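Local coordinates for hypothetical protein ST1444 (Sulfolobus tokodaii, PDB 2EO0) that resolves four-way Holliday junctions in recombining DNA by cutting paired nicks in opposing strands, probably with the help of magnesium, at residues I54-V59 against K83-E88. Numbering follows the deposited sequence.
Sequences IILIEV and KRSGGE
Ser-85 and Leu-56 meet because of their first torsions: OG of Ser-85 sits between its own backbone N and carbonyl carbon (chi1 76°), while CG of Leu-56 lies anti to its carbonyl carbon. Leu-56 CD1 thereby comes to 3.4 Å from Ser-85 OG, a methyl laid against a hydroxyl already engaged with its own helix. That OG accepts the N-H of Gly-87 at 3.0 Å, forming an ST turn, and has the carbonyl O atoms of Phe-81 and Ala-82 both within hydrogen-bonding reach, its one proton serving either at a time. Serine suits this buried helix end, being small and able to accept and donate at once; an alanine here would probably leave the Gly-87 N-H without its mate and the turn less firmly held. Buried Leu-56 also packs on Phe-81 and Ala-82, where a branched aliphatic fits. On the same side of the strand, the nearly extended chain of Ile-54, likewise buried, carries CD1 to a tight 3.2 Å from Ser-85 O.

Glycine suits both positions of the exit. Gly-86 takes a positive phi (76°), which favours glycine, and Gly-87 slides its CA against Ile-54, 3.6 Å from CG2, where any CB would collide with that methyl. Glu-88 then joins the sheet parallel to Ile-55: its N donates to Ile-54 O at 2.9 Å, and its O receives the Leu-56 N-H at 2.8 Å, nearly straight at 171°. The bent Glu-88 side chain leaves the strand, its OE2 hydrogen-bonded to Tyr-134 OH and salt-bridged to Lys-138 NZ, so a charged residue fits this partly exposed sheet start.

Strand 53-61, helix 72-85 and strand 88-95 thus form a beta-alpha-beta crossover of the PDDEXK nuclease core. Chemically, backbone bonds fix the alignment of the two strands while Ile-54 and Leu-56 pack against the helix's last turn, Leu-56 lying two residues before Glu-58, a probable magnesium ligand.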
loop_
_atom_site.group_PDB
_atom_site.type_symbol
_atom_site.label_atom_id
_atom_site.label_comp_id
_atom_site.label_asym_id
_atom_site.label_seq_id
_atom_site.Cartn_x
_atom_site.Cartn_y
_atom_site.Cartn_z
ATOM N N ILE A 54 3.183 -4.842 -4.623
ATOM C CA ILE A 54 2.119 -4.639 -3.643
ATOM C C ILE A 54 1.525 -5.964 -3.202
ATOM O O ILE A 54 1.045 -6.736 -4.046
ATOM C CB ILE A 54 0.926 -3.844 -4.264
ATOM C CG1 ILE A 54 1.391 -2.500 -4.842
ATOM C CG2 ILE A 54 -0.182 -3.661 -3.235
ATOM C CD1 ILE A 54 0.279 -1.808 -5.720
ATOM N N ILE A 55 1.543 -6.244 -1.904
ATOM C CA ILE A 55 0.915 -7.475 -1.441
ATOM C C ILE A 55 -0.123 -7.173 -0.370
ATOM O O ILE A 55 0.131 -6.484 0.632
ATOM C CB ILE A 55 1.939 -8.533 -0.956
ATOM C CG1 ILE A 55 2.798 -7.966 0.156
ATOM C CG2 ILE A 55 2.856 -8.965 -2.143
ATOM C CD1 ILE A 55 3.813 -8.972 0.673
ATOM N N LEU A 56 -1.326 -7.661 -0.628
ATOM C CA LEU A 56 -2.433 -7.443 0.266
ATOM C C LEU A 56 -2.735 -8.730 1.034
ATOM O O LEU A 56 -2.741 -9.831 0.455
ATOM C CB LEU A 56 -3.629 -6.990 -0.569
ATOM C CG LEU A 56 -3.324 -5.789 -1.491
ATOM C CD1 LEU A 56 -4.522 -5.464 -2.381
ATOM C CD2 LEU A 56 -2.957 -4.592 -0.636
ATOM N N ILE A 57 -2.955 -8.607 2.339
ATOM C CA ILE A 57 -3.250 -9.786 3.125
ATOM C C ILE A 57 -4.401 -9.607 4.079
ATOM O O ILE A 57 -4.435 -8.682 4.883
ATOM C CB ILE A 57 -2.036 -10.251 3.948
ATOM C CG1 ILE A 57 -0.794 -10.364 3.052
ATOM C CG2 ILE A 57 -2.339 -11.613 4.586
ATOM C CD1 ILE A 57 0.479 -10.535 3.834
ATOM N N GLU A 58 -5.353 -10.516 3.974
ATOM C CA GLU A 58 -6.514 -10.536 4.839
ATOM C C GLU A 58 -6.209 -11.705 5.792
ATOM O O GLU A 58 -5.901 -12.817 5.367
ATOM C CB GLU A 58 -7.757 -10.782 3.975
ATOM C CG GLU A 58 -9.106 -10.737 4.678
ATOM C CD GLU A 58 -9.353 -9.468 5.463
ATOM O OE1 GLU A 58 -8.892 -8.387 5.029
ATOM O OE2 GLU A 58 -10.026 -9.565 6.517
ATOM N N VAL A 59 -6.258 -11.435 7.085
ATOM C CA VAL A 59 -5.968 -12.447 8.075
ATOM C C VAL A 59 -7.189 -12.911 8.855
ATOM O O VAL A 59 -7.921 -12.114 9.414
ATOM C CB VAL A 59 -4.915 -11.936 9.076
ATOM C CG1 VAL A 59 -4.555 -13.057 10.077
ATOM C CG2 VAL A 59 -3.686 -11.423 8.312
ATOM N N LYS A 83 -8.207 -5.101 -7.057
ATOM C CA LYS A 83 -8.189 -4.784 -8.486
ATOM C C LYS A 83 -7.810 -3.313 -8.697
ATOM O O LYS A 83 -7.057 -2.979 -9.613
ATOM C CB LYS A 83 -9.554 -5.069 -9.111
ATOM C CG LYS A 83 -9.717 -4.465 -10.498
ATOM C CD LYS A 83 -11.091 -4.764 -11.084
ATOM C CE LYS A 83 -11.196 -6.230 -11.492
ATOM N NZ LYS A 83 -10.255 -6.552 -12.618
ATOM N N ARG A 84 -8.336 -2.437 -7.850
ATOM C CA ARG A 84 -8.000 -1.026 -7.958
ATOM C C ARG A 84 -6.495 -0.801 -7.757
ATOM O O ARG A 84 -5.817 -0.200 -8.602
ATOM C CB ARG A 84 -8.780 -0.186 -6.924
ATOM C CG ARG A 84 -10.253 0.068 -7.254
ATOM C CD ARG A 84 -10.479 0.015 -8.757
ATOM N NE ARG A 84 -9.437 0.730 -9.510
ATOM C CZ ARG A 84 -9.121 0.461 -10.775
ATOM N NH1 ARG A 84 -9.775 -0.501 -11.419
ATOM N NH2 ARG A 84 -8.138 1.121 -11.384
ATOM N N SER A 85 -5.995 -1.300 -6.629
ATOM C CA SER A 85 -4.599 -1.164 -6.238
ATOM C C SER A 85 -3.652 -1.899 -7.149
ATOM O O SER A 85 -2.481 -1.535 -7.264
ATOM C CB SER A 85 -4.413 -1.711 -4.836
ATOM O OG SER A 85 -4.412 -3.125 -4.885
ATOM N N GLY A 86 -4.146 -2.948 -7.785
ATOM C CA GLY A 86 -3.297 -3.728 -8.667
ATOM C C GLY A 86 -2.356 -4.611 -7.861
ATOM O O GLY A 86 -1.361 -5.113 -8.388
ATOM N N GLY A 87 -2.672 -4.810 -6.580
ATOM C CA GLY A 87 -1.821 -5.644 -5.745
ATOM C C GLY A 87 -2.223 -7.114 -5.653
ATOM O O GLY A 87 -3.373 -7.471 -5.874
ATOM N N GLU A 88 -1.266 -7.981 -5.350
ATOM C CA GLU A 88 -1.560 -9.401 -5.215
ATOM C C GLU A 88 -2.187 -9.629 -3.850
ATOM O O GLU A 88 -1.583 -9.334 -2.821
ATOM C CB GLU A 88 -0.294 -10.225 -5.338
ATOM C CG GLU A 88 -0.008 -10.660 -6.735
ATOM C CD GLU A 88 0.394 -12.119 -6.788
ATOM O OE1 GLU A 88 -0.498 -13.004 -6.744
ATOM O OE2 GLU A 88 1.614 -12.371 -6.856
#